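Local coordinates for rhamnose ABC transporter, rhamnose-binding protein (Actinomyces odontolyticus ATCC 17982, PDB 5BQ3) that probably binds a sugar, most likely rhamnose, as the solute-binding component of an ABC transporter, at residues Ser29-Pro34 and Ala84-Leu89. Sequence-based numbering, arbitrary orientation.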
ATOM      1  N   SER A  29       0.739  -6.164  26.238  1.00 42.72           N
ATOM      2  CA  SER A  29       0.650  -4.823  25.652  1.00 41.39           C
ATOM      3  C   SER A  29       1.081  -4.789  24.176  1.00 42.53           C
ATOM      4  O   SER A  29       2.000  -5.508  23.778  1.00 41.23           O
ATOM      5  CB  SER A  29       1.501  -3.838  26.448  1.00 45.11           C
ATOM      6  OG  SER A  29       2.854  -4.254  26.529  1.00 52.31           O
ATOM      7  N   ILE A  30       0.420  -3.930  23.376  1.00 37.92           N
ATOM      8  CA  ILE A  30       0.695  -3.736  21.948  1.00 35.94           C
ATOM      9  C   ILE A  30       0.966  -2.244  21.673  1.00 38.81           C
ATOM     10  O   ILE A  30       0.285  -1.380  22.228  1.00 39.18           O
ATOM     11  CB  ILE A  30      -0.441  -4.321  21.042  1.00 38.42           C
ATOM     12  CG1 ILE A  30      -0.014  -4.374  19.548  1.00 37.26           C
ATOM     13  CG2 ILE A  30      -1.798  -3.607  21.241  1.00 40.06           C
ATOM     14  CD1 ILE A  30      -0.846  -5.289  18.654  1.00 42.86           C
ATOM     15  N   THR A  31       1.976  -1.956  20.835  1.00 34.41           N
ATOM     16  CA  THR A  31       2.340  -0.587  20.464  1.00 34.06           C
ATOM     17  C   THR A  31       2.533  -0.496  18.949  1.00 37.21           C
ATOM     18  O   THR A  31       3.224  -1.326  18.352  1.00 36.45           O
ATOM     19  CB  THR A  31       3.567  -0.097  21.251  1.00 38.81           C
ATOM     20  OG1 THR A  31       3.264  -0.137  22.646  1.00 37.85           O
ATOM     21  CG2 THR A  31       3.967   1.322  20.883  1.00 35.94           C
ATOM     22  N   PHE A  32       1.905   0.525  18.343  1.00 33.84           N
ATOM     23  CA  PHE A  32       1.953   0.816  16.910  1.00 32.65           C
ATOM     24  C   PHE A  32       2.837   2.041  16.678  1.00 39.10           C
ATOM     25  O   PHE A  32       2.580   3.101  17.252  1.00 39.85           O
ATOM     26  CB  PHE A  32       0.531   1.042  16.350  1.00 33.70           C
ATOM     27  CG  PHE A  32      -0.441  -0.089  16.590  1.00 34.69           C
ATOM     28  CD1 PHE A  32      -1.194  -0.145  17.757  1.00 38.58           C
ATOM     29  CD2 PHE A  32      -0.613  -1.093  15.646  1.00 35.26           C
ATOM     30  CE1 PHE A  32      -2.077  -1.204  17.989  1.00 39.53           C
ATOM     31  CE2 PHE A  32      -1.500  -2.143  15.873  1.00 38.32           C
ATOM     32  CZ  PHE A  32      -2.225  -2.195  17.044  1.00 37.64           C
ATOM     33  N   ILE A  33       3.908   1.882  15.878  1.00 36.16           N
ATOM     34  CA  ILE A  33       4.830   2.970  15.560  1.00 36.46           C
ATOM     35  C   ILE A  33       4.732   3.282  14.053  1.00 39.91           C
ATOM     36  O   ILE A  33       5.284   2.543  13.235  1.00 38.47           O
ATOM     37  CB  ILE A  33       6.300   2.710  16.023  1.00 40.00           C
ATOM     38  CG1 ILE A  33       6.370   2.336  17.526  1.00 40.99           C
ATOM     39  CG2 ILE A  33       7.192   3.933  15.718  1.00 41.63           C
ATOM     40  CD1 ILE A  33       7.633   1.602  17.952  1.00 46.34           C
ATOM     41  N   PRO A  34       4.040   4.383  13.666  1.00 37.35           N
ATOM     42  CA  PRO A  34       3.983   4.735  12.237  1.00 36.01           C
ATOM     43  C   PRO A  34       5.272   5.431  11.791  1.00 39.67           C
ATOM     44  O   PRO A  34       6.136   5.720  12.625  1.00 39.90           O
ATOM     45  CB  PRO A  34       2.773   5.671  12.162  1.00 38.07           C
ATOM     46  CG  PRO A  34       2.730   6.335  13.495  1.00 44.01           C
ATOM     47  CD  PRO A  34       3.332   5.383  14.500  1.00 39.91           C
ATOM     48  N   ALA A  84       9.957  -0.234  28.518  1.00 49.79           N
ATOM     49  CA  ALA A  84       8.614  -0.306  29.099  1.00 49.15           C
ATOM     50  C   ALA A  84       8.102  -1.758  29.167  1.00 52.34           C
ATOM     51  O   ALA A  84       7.106  -2.034  29.836  1.00 52.34           O
ATOM     52  CB  ALA A  84       7.652   0.548  28.285  1.00 48.92           C
ATOM     53  N   GLY A  85       8.782  -2.663  28.467  1.00 48.04           N
ATOM     54  CA  GLY A  85       8.437  -4.078  28.423  1.00 47.25           C
ATOM     55  C   GLY A  85       7.229  -4.388  27.565  1.00 49.68           C
ATOM     56  O   GLY A  85       6.375  -5.179  27.973  1.00 49.78           O
ATOM     57  N   THR A  86       7.152  -3.774  26.363  1.00 44.39           N
ATOM     58  CA  THR A  86       6.066  -3.982  25.401  1.00 42.72           C
ATOM     59  C   THR A  86       6.214  -5.388  24.814  1.00 45.62           C
ATOM     60  O   THR A  86       7.330  -5.805  24.492  1.00 46.07           O
ATOM     61  CB  THR A  86       6.065  -2.870  24.339  1.00 50.37           C
ATOM     62  OG1 THR A  86       6.007  -1.600  24.994  1.00 52.32           O
ATOM     63  CG2 THR A  86       4.903  -2.985  23.363  1.00 46.23           C
ATOM     64  N   ASN A  87       5.097  -6.123  24.712  1.00 40.56           N
ATOM     65  CA  ASN A  87       5.078  -7.500  24.230  1.00 39.57           C
ATOM     66  C   ASN A  87       4.983  -7.589  22.710  1.00 41.60           C
ATOM     67  O   ASN A  87       5.647  -8.443  22.123  1.00 41.35           O
ATOM     68  CB  ASN A  87       3.931  -8.270  24.879  1.00 40.36           C
ATOM     69  CG  ASN A  87       4.001  -8.277  26.386  1.00 58.64           C
ATOM     70  OD1 ASN A  87       3.303  -7.519  27.064  1.00 50.13           O
ATOM     71  ND2 ASN A  87       4.886  -9.092  26.939  1.00 52.34           N
ATOM     72  N   VAL A  88       4.145  -6.741  22.074  1.00 36.48           N
ATOM     73  CA  VAL A  88       3.957  -6.739  20.619  1.00 34.49           C
ATOM     74  C   VAL A  88       4.286  -5.349  20.066  1.00 37.48           C
ATOM     75  O   VAL A  88       3.739  -4.352  20.537  1.00 37.09           O
ATOM     76  CB  VAL A  88       2.533  -7.194  20.187  1.00 37.72           C
ATOM     77  CG1 VAL A  88       2.411  -7.245  18.667  1.00 36.45           C
ATOM     78  CG2 VAL A  88       2.158  -8.541  20.798  1.00 38.08           C
ATOM     79  N   LEU A  89       5.164  -5.294  19.054  1.00 33.87           N
ATOM     80  CA  LEU A  89       5.552  -4.047  18.401  1.00 33.25           C
ATOM     81  C   LEU A  89       5.211  -4.100  16.911  1.00 35.07           C
ATOM     82  O   LEU A  89       5.725  -4.957  16.189  1.00 34.31           O
ATOM     83  CB  LEU A  89       7.047  -3.763  18.612  1.00 33.93           C
ATOM     84  CG  LEU A  89       7.445  -2.293  18.560  1.00 39.14           C
ATOM     85  CD1 LEU A  89       7.316  -1.650  19.929  1.00 40.65           C
ATOM     86  CD2 LEU A  89       8.855  -2.137  18.052  1.00 41.78           C
TER
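N87, in the loop just before strand 88-91, meets S29 with its side chain. Its CB passes the carbonyl O of S29 at 3.5 Å. CG is anti to the carbonyl carbon of N87 (chi1 -58°) and follows beside S29 N, and OD1 at the tip accepts the backbone N-H of S29 at 3.0 Å. That bond is nearly straight, 164° at the hydrogen, with the donor tilted 17° from the amide plane. The hydroxyl S29 OG gives the same OD1 a second, weak bond and also rests on T86 CA. In return S29 O takes the N-H of V88 and, weakly, that of N87. One rung on, T31 N bonds to V88 O over 3.0 Å. Strands 29-33 and 88-91 run parallel, I30 level with V88 and T31 with L89. I30 CA points its hydrogen at the same V88 O.

Side chains line both faces. I30 and V88 lie side by side, pointing the same way, CD1 against CG1 at 3.8 Å, and A53 of helix 40-56 packs on I30. On the face of T31 and L89, T86 crosses T31 at about a right angle, its CG2 3.4 Å from T31 OG1. Both threonine hydroxyls bond to E81 of helix 75-83, T31 OG1 to the carboxylate and T86 OG1 to the backbone O. Further along, I33 CD1 meets both methyls of L89.

The pairing joins the first and third strands of a parallel sheet with order 2-1-3-4-5-6, in one of the two Rossmann-like lobes of the periplasmic binding protein fold. The N87 amide adds a side-chain bond ahead of the first backbone rung, OD1 taking the place of a backbone acceptor for the N-H of buried S29.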